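Local coordinates for FAD-dependent pyridine nucleotide-disulphide oxidoreductase (PDB 3IWA), which is a FAD-dependent oxidoreductase that passes electrons between a pyridine nucleotide and an acceptor, probably a disulphide or related group, at the interface of chains A and B. Residues are numbered along the deposited sequence; one frame, centred on the assembly and turned at random. Chains: chain A/B, FAD-dependent pyridine nucleotide-disulphide oxidoreductase.

Contact 1 and contact 2 are parts of one two-fold symmetric dimer interface, and their C-alpha centres lie about 22 Å apart. Contact 1 joins helix 409-423 of each chain to the partner, with the loop at 435-438 at its side. Contact 2 uses a later stretch of chain B, 447-455, against helices 14-25 and 314-326 of chain A. They share no residue. The C-terminal region, much of it in the dimerisation domain of the family, thus meets both its own counterpart and other parts of the partner. Each contact occurs twice, so the two chains embrace reciprocally.

Contact 1: the interface of chains A and B. Residues chain A 414, 417-418, 435, 437-438; chain B 417-418, 421.
This is a homodimer contact in which helix 409-423 of one chain packs on the same helix of the other. It fits the dimerisation role of this region in the family. It lies near the centre of the assembly and probably contributes to holding the two chains together. B:Asn417 hides the largest share of the patch, 56 Å². Its flat amide lies between the A helix and the A:Val437 to A:Val438 loop, and each end makes a bond. On one side ND2 donates to the main-chain O of A:Ala414 at 3.0 Å. The bond is nearly straight, 171° at the hydrogen. The acceptor lies in the B:Asn417 amide plane, but the donor stands above the plane of the A:Ala414 carbonyl. On the other side OD1 accepts the backbone N-H of A:Val438 at 2.9 Å, tilted slightly from the amide carbonyl plane. The two bonds fix the amide's rotation and tie helix and loop of chain A to one side chain. CG of B:Asn417 sits anti to its carbonyl carbon (chi1 -88°), which points the amide away from its helix into chain A. A:Val437 CB packs against the amide carbon CG. The helices touch through small groups: CB of A:Ala418 meets CB of B:Asn417 at 4.0 Å, and the A:Asn417 to B:Ala418 pair repeats this. The small side chains probably allow the helices to approach closely. One turn on from B:Asn417, the hydroxyl OG1 of B:Thr421 lies between its own backbone N and carbonyl carbon (chi1 62°). It donates to A:Ala418 O at 2.8 Å, in the carbonyl plane and on a lone pair.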
# COMPACT_ATOMS: atom_id res chain seq x y z
N ALA A 414 -0.81 1.00 5.82
CA ALA A 414 -0.18 0.05 4.91
C ALA A 414 -1.18 -0.88 4.21
O ALA A 414 -0.93 -1.36 3.09
CB ALA A 414 0.91 -0.77 5.64
N ASN A 417 -3.44 1.56 1.83
CA ASN A 417 -2.66 1.98 0.66
C ASN A 417 -2.59 0.91 -0.38
O ASN A 417 -2.72 1.19 -1.56
CB ASN A 417 -1.22 2.30 1.04
CG ASN A 417 -1.02 3.74 1.48
OD1 ASN A 417 -1.94 4.57 1.43
ND2 ASN A 417 0.22 4.06 1.89
N ALA A 418 -2.35 -0.33 0.06
CA ALA A 418 -2.22 -1.46 -0.85
C ALA A 418 -3.41 -1.53 -1.76
O ALA A 418 -3.26 -1.78 -2.96
CB ALA A 418 -2.06 -2.79 -0.10
N ALA A 435 -3.59 -10.10 -3.65
CA ALA A 435 -2.81 -8.85 -3.59
C ALA A 435 -1.46 -9.16 -3.03
O ALA A 435 -1.35 -9.78 -1.99
CB ALA A 435 -3.50 -7.81 -2.70
N VAL A 437 0.94 -8.19 -1.17
CA VAL A 437 1.34 -7.34 -0.08
C VAL A 437 2.51 -7.97 0.60
O VAL A 437 2.65 -9.19 0.66
CB VAL A 437 0.22 -7.04 0.93
CG1 VAL A 437 -0.97 -6.36 0.22
CG2 VAL A 437 -0.22 -8.30 1.67
N VAL A 438 3.37 -7.11 1.08
CA VAL A 438 4.59 -7.47 1.75
C VAL A 438 4.24 -8.22 3.03
O VAL A 438 3.54 -7.65 3.86
CB VAL A 438 5.39 -6.17 2.09
CG1 VAL A 438 6.26 -6.39 3.27
CG2 VAL A 438 6.18 -5.69 0.87
N ASN B 417 3.98 -1.33 -0.06
CA ASN B 417 2.72 -1.96 -0.48
C ASN B 417 2.00 -1.16 -1.52
O ASN B 417 1.48 -1.72 -2.47
CB ASN B 417 1.75 -2.08 0.70
CG ASN B 417 1.93 -3.36 1.50
OD1 ASN B 417 2.73 -4.23 1.14
ND2 ASN B 417 1.15 -3.48 2.58
N ALA B 418 1.97 0.16 -1.32
CA ALA B 418 1.27 1.06 -2.25
C ALA B 418 1.75 0.82 -3.65
O ALA B 418 0.94 0.80 -4.58
CB ALA B 418 1.46 2.53 -1.87
N THR B 421 1.52 -3.43 -5.22
CA THR B 421 0.27 -3.83 -5.85
C THR B 421 0.02 -3.12 -7.17
O THR B 421 -0.84 -3.54 -7.95
CB THR B 421 -0.92 -3.62 -4.92
OG1 THR B 421 -1.06 -2.21 -4.60
CG2 THR B 421 -0.73 -4.46 -3.65

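Contact 2: the interface of chains A and B. Residues chain A 17, 316, 320; chain B 447, 455.
A:Asn316 and A:Arg320 lie one turn apart on helix 314-326 and meet, respectively, B:Met447, a loop residue with psi 162°, and B:Asn455, on helix 449-461. This is a side-chain packing patch of the homodimer, at the flank of the interface. A:Lys17, from helix 14-25, reaches in beside them. That helix is probably the first of the FAD-binding fold, so the patch may link the partner's C-terminal segment to the flavin domain. A:Arg320 and B:Asn455 form a flat stack. The guanidinium and amide planes are only 4° apart, and the two side chains run antiparallel, each passing alongside the other. The amide lies over the NE end of the guanidinium and the neighbouring CD. Its OD1 is 3.2 Å above the guanidinium plane and displaced toward the rim. The A:Arg320 chain is stretched out as far as NE, with CG anti to the backbone N (chi1 -173°). This carries the flat group out to the partner helix. NH1 passes beyond the amide toward CB and the main-chain O of B:Asn455. B:Met447 forms a second cluster with A:Asn316 and A:Lys17 and hides 55 Å². Its chain bends at chi2 and chi3 and brings the thioether over A:Asn316. Both SD and the methyl CE lie 3.9 Å from A:Asn316 CB, so the contact is with the base of that side chain. A:Lys17 comes at B:Met447 roughly perpendicular to it. Its bend at chi2 turns the far part of the chain toward the sulfur, and the amino group NZ ends 3.5 Å from B:Met447 SD.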
# COMPACT_ATOMS: atom_id res chain seq x y z
N LYS A 17 2.15 25.88 -5.57
CA LYS A 17 2.73 24.66 -6.17
C LYS A 17 2.81 24.80 -7.68
O LYS A 17 3.83 24.51 -8.27
CB LYS A 17 1.90 23.42 -5.82
CG LYS A 17 2.55 22.10 -6.22
CD LYS A 17 3.86 21.87 -5.44
CE LYS A 17 4.53 20.51 -5.74
NZ LYS A 17 5.55 20.14 -4.66
N ASN A 316 -1.24 19.35 -4.06
CA ASN A 316 0.12 19.19 -4.51
C ASN A 316 0.25 18.40 -5.80
O ASN A 316 0.98 18.81 -6.68
CB ASN A 316 1.03 18.65 -3.40
CG ASN A 316 1.41 19.76 -2.41
OD1 ASN A 316 1.34 20.94 -2.78
ND2 ASN A 316 1.78 19.41 -1.17
N ARG A 320 1.33 20.25 -9.47
CA ARG A 320 2.50 19.87 -10.21
C ARG A 320 2.15 19.70 -11.66
O ARG A 320 2.84 20.21 -12.51
CB ARG A 320 3.11 18.60 -9.67
CG ARG A 320 4.42 18.27 -10.31
CD ARG A 320 5.11 17.11 -9.58
NE ARG A 320 6.55 17.10 -9.81
CZ ARG A 320 7.16 16.46 -10.78
NH1 ARG A 320 8.47 16.55 -10.85
NH2 ARG A 320 6.50 15.73 -11.66
N MET B 447 4.25 16.63 0.87
CA MET B 447 3.73 15.40 0.22
C MET B 447 4.43 14.11 0.65
O MET B 447 5.51 14.12 1.25
CB MET B 447 3.67 15.51 -1.31
CG MET B 447 4.92 15.98 -2.01
SD MET B 447 4.57 16.97 -3.50
CE MET B 447 3.54 15.86 -4.48
N ASN B 455 8.38 12.19 -8.37
CA ASN B 455 8.76 13.53 -8.85
C ASN B 455 10.28 13.63 -9.12
O ASN B 455 10.69 14.12 -10.18
CB ASN B 455 8.32 14.61 -7.86
CG ASN B 455 6.77 14.68 -7.70
OD1 ASN B 455 5.98 14.10 -8.46
ND2 ASN B 455 6.35 15.41 -6.71